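Tubulin-like protein CetZ (Methanosaeta thermophila, PDB 3ZID) binds GTP, acts as a GTPase of the tubulin/FtsZ superfamily, and is thought to take part in controlling archaeal cell shape. Local coordinates at residues P139-F145 with M171-Q177. Sequence-based numbering, arbitrary orientation.
With GDP (guanosine-5'-diphosphate), chain C.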
loop_
_atom_site.group_PDB
_atom_site.type_symbol
_atom_site.label_atom_id
_atom_site.label_comp_id
_atom_site.label_asym_id
_atom_site.label_seq_id
_atom_site.Cartn_x
_atom_site.Cartn_y
_atom_site.Cartn_z
ATOM N N PRO A 139 -5.911 0.733 4.304
ATOM C CA PRO A 139 -5.234 -0.118 3.329
ATOM C C PRO A 139 -3.840 0.402 2.957
ATOM O O PRO A 139 -3.584 1.614 2.855
ATOM C CB PRO A 139 -6.183 -0.094 2.114
ATOM C CG PRO A 139 -6.995 1.110 2.277
ATOM C CD PRO A 139 -7.149 1.320 3.764
ATOM N N ILE A 140 -2.932 -0.552 2.789
ATOM C CA ILE A 140 -1.613 -0.308 2.235
ATOM C C ILE A 140 -1.642 -0.919 0.841
ATOM O O ILE A 140 -1.628 -2.147 0.698
ATOM C CB ILE A 140 -0.530 -1.015 3.052
ATOM C CG1 ILE A 140 -0.736 -0.742 4.546
ATOM C CG2 ILE A 140 0.854 -0.591 2.599
ATOM C CD1 ILE A 140 -0.658 0.713 4.902
ATOM N N ALA A 141 -1.711 -0.062 -0.178
ATOM C CA ALA A 141 -1.923 -0.515 -1.561
ATOM C C ALA A 141 -0.649 -0.456 -2.408
ATOM O O ALA A 141 -0.146 0.637 -2.702
ATOM C CB ALA A 141 -2.996 0.309 -2.200
ATOM N N VAL A 142 -0.136 -1.620 -2.809
ATOM C CA VAL A 142 1.101 -1.666 -3.589
ATOM C C VAL A 142 0.838 -1.654 -5.106
ATOM O O VAL A 142 0.162 -2.540 -5.625
ATOM C CB VAL A 142 1.935 -2.895 -3.223
ATOM C CG1 VAL A 142 3.172 -2.959 -4.083
ATOM C CG2 VAL A 142 2.287 -2.879 -1.707
ATOM N N LEU A 143 1.359 -0.637 -5.793
ATOM C CA LEU A 143 1.128 -0.443 -7.236
ATOM C C LEU A 143 2.112 -1.220 -8.079
ATOM O O LEU A 143 3.243 -1.438 -7.642
ATOM C CB LEU A 143 1.257 1.042 -7.598
ATOM C CG LEU A 143 0.473 1.978 -6.694
ATOM C CD1 LEU A 143 0.731 3.416 -7.076
ATOM C CD2 LEU A 143 -1.007 1.642 -6.760
ATOM N N PRO A 144 1.711 -1.607 -9.309
ATOM C CA PRO A 144 2.551 -2.456 -10.160
ATOM C C PRO A 144 3.782 -1.747 -10.708
ATOM O O PRO A 144 3.854 -0.525 -10.679
ATOM C CB PRO A 144 1.607 -2.846 -11.316
ATOM C CG PRO A 144 0.642 -1.723 -11.399
ATOM C CD PRO A 144 0.434 -1.271 -9.966
ATOM N N PHE A 145 4.769 -2.523 -11.151
ATOM C CA PHE A 145 5.843 -1.991 -11.995
ATOM C C PHE A 145 5.227 -1.474 -13.292
ATOM O O PHE A 145 4.268 -2.044 -13.773
ATOM C CB PHE A 145 6.853 -3.074 -12.335
ATOM C CG PHE A 145 7.589 -3.606 -11.161
ATOM C CD1 PHE A 145 8.461 -2.802 -10.452
ATOM C CD2 PHE A 145 7.426 -4.935 -10.774
ATOM C CE1 PHE A 145 9.155 -3.298 -9.368
ATOM C CE2 PHE A 145 8.120 -5.446 -9.703
ATOM C CZ PHE A 145 8.991 -4.621 -8.990
ATOM N N MET A 171 -5.614 5.685 2.389
ATOM C CA MET A 171 -4.941 4.584 1.763
ATOM C C MET A 171 -3.488 4.966 1.642
ATOM O O MET A 171 -3.163 6.089 1.241
ATOM C CB MET A 171 -5.584 4.318 0.399
ATOM C CG MET A 171 -4.720 3.645 -0.609
ATOM S SD MET A 171 -5.708 2.876 -1.905
ATOM C CE MET A 171 -6.962 4.103 -2.202
ATOM N N ILE A 172 -2.602 4.071 2.053
ATOM C CA ILE A 172 -1.192 4.357 1.829
ATOM C C ILE A 172 -0.692 3.737 0.535
ATOM O O ILE A 172 -0.684 2.520 0.378
ATOM C CB ILE A 172 -0.332 3.883 2.968
ATOM C CG1 ILE A 172 -0.523 4.841 4.156
ATOM C CG2 ILE A 172 1.142 3.905 2.553
ATOM C CD1 ILE A 172 -0.390 4.194 5.502
ATOM N N LEU A 173 -0.241 4.587 -0.372
ATOM C CA LEU A 173 0.216 4.134 -1.682
ATOM C C LEU A 173 1.680 3.732 -1.647
ATOM O O LEU A 173 2.511 4.476 -1.175
ATOM C CB LEU A 173 0.022 5.246 -2.714
ATOM C CG LEU A 173 -1.412 5.727 -2.955
ATOM C CD1 LEU A 173 -1.404 6.904 -3.924
ATOM C CD2 LEU A 173 -2.290 4.578 -3.486
ATOM N N VAL A 174 1.982 2.554 -2.177
ATOM C CA VAL A 174 3.352 2.082 -2.319
ATOM C C VAL A 174 3.588 1.848 -3.819
ATOM O O VAL A 174 2.951 0.990 -4.440
ATOM C CB VAL A 174 3.574 0.761 -1.540
ATOM C CG1 VAL A 174 5.048 0.319 -1.590
ATOM C CG2 VAL A 174 3.093 0.905 -0.088
ATOM N N ASP A 175 4.491 2.622 -4.405
ATOM C CA ASP A 175 4.721 2.546 -5.848
ATOM C C ASP A 175 5.931 1.676 -6.179
ATOM O O ASP A 175 7.062 2.123 -6.071
ATOM C CB ASP A 175 4.907 3.942 -6.429
ATOM C CG ASP A 175 5.004 3.938 -7.961
ATOM O OD1 ASP A 175 4.839 2.862 -8.587
ATOM O OD2 ASP A 175 5.199 5.026 -8.541
ATOM N N ASN A 176 5.688 0.434 -6.596
ATOM C CA ASN A 176 6.789 -0.473 -6.922
ATOM C C ASN A 176 7.730 0.129 -7.966
ATOM O O ASN A 176 8.939 -0.069 -7.908
ATOM C CB ASN A 176 6.269 -1.826 -7.433
ATOM C CG ASN A 176 6.031 -2.843 -6.323
ATOM O OD1 ASN A 176 6.265 -2.574 -5.138
ATOM N ND2 ASN A 176 5.544 -4.029 -6.709
ATOM N N GLN A 177 7.171 0.871 -8.914
ATOM C CA GLN A 177 7.971 1.408 -10.007
ATOM C C GLN A 177 8.977 2.419 -9.516
ATOM O O GLN A 177 10.168 2.311 -9.794
ATOM C CB GLN A 177 7.072 2.034 -11.084
ATOM C CG GLN A 177 7.821 2.483 -12.340
ATOM C CD GLN A 177 8.635 1.361 -12.968
ATOM O OE1 GLN A 177 8.118 0.265 -13.205
ATOM N NE2 GLN A 177 9.914 1.630 -13.244
HETATM P PB GDP C . -1.893 -12.192 -5.525
HETATM O O1B GDP C . -2.623 -11.149 -4.697
HETATM O O2B GDP C . -1.202 -13.186 -4.612
HETATM O O3B GDP C . -2.910 -12.897 -6.406
HETATM O O3A GDP C . -0.847 -11.468 -6.502
HETATM P PA GDP C . 0.416 -10.632 -5.970
HETATM O O1A GDP C . 1.685 -11.362 -6.240
HETATM O O2A GDP C . 0.293 -10.203 -4.525
HETATM O "O5'" GDP C . 0.261 -9.338 -6.883
HETATM C "C5'" GDP C . 1.216 -9.099 -7.904
HETATM C "C4'" GDP C . 1.657 -7.646 -7.791
HETATM O "O4'" GDP C . 2.335 -7.488 -6.544
HETATM C "C3'" GDP C . 2.652 -7.350 -8.880
HETATM O "O3'" GDP C . 2.571 -5.949 -9.132
HETATM C "C2'" GDP C . 3.961 -7.695 -8.223
HETATM O "O2'" GDP C . 5.008 -6.931 -8.811
HETATM C "C1'" GDP C . 3.724 -7.252 -6.793
HETATM N N9 GDP C . 4.434 -8.026 -5.774
HETATM C C8 GDP C . 4.430 -9.363 -5.610
HETATM N N7 GDP C . 5.151 -9.707 -4.516
HETATM C C5 GDP C . 5.620 -8.562 -3.977
HETATM C C6 GDP C . 6.428 -8.196 -2.811
HETATM O O6 GDP C . 6.888 -9.074 -2.069
HETATM N N1 GDP C . 6.667 -6.904 -2.594
HETATM C C2 GDP C . 6.197 -5.938 -3.395
HETATM N N2 GDP C . 6.502 -4.657 -3.097
HETATM N N3 GDP C . 5.439 -6.181 -4.492
HETATM C C4 GDP C . 5.127 -7.458 -4.804
#
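P139 starts the parallel pairing of strand 136-143 with strand 172-175: its O accepts a hydrogen bond from I172 N (2.8 Å), and its ring rests on the M171 side chain. I140 turns its backbone polar groups to strand 105-111, while its CD1 meets I172 CD1 at 3.5 Å and its CG2 meets V174 CG2 at 3.8 Å, a hydrophobic patch covered by helix 186-210. A141 turns both N and O to strand 172-175, N donating to I172 O (2.8 Å) and O accepting from V174 N (2.9 Å), so that the bonds bracket L173; its CB lies on the opposite face of the sheet, 3.7 Å from M171 SD. The two strands and intervening helix 150-165 form a beta-alpha-beta crossover of the Rossmann-like GTPase domain, with 172-175 at the edge of the six-stranded parallel sheet. V142 packs CG2 against V174 CB and brings CG1 to 3.9 Å from GDP N2. L143 N donates to V174 O at 2.6 Å, and L143 O ends the ladder by accepting a longer bond from N176 N (3.3 Å), just where D175 N-caps helix 176-179 through OD1 and Q177 N (3.1 Å). N176, first in that helix and a GTP-binding residue, pairs with the guanine: its OD1 accepts from GDP N2 (2.9 Å) and its ND2 donates to GDP N3 (3.1 Å). P144 borders the ribose, its CA 3.6 Å from GDP O3'. F145 receives N176 CB over its ring face in a CH-pi contact, 4.0 Å from the centroid.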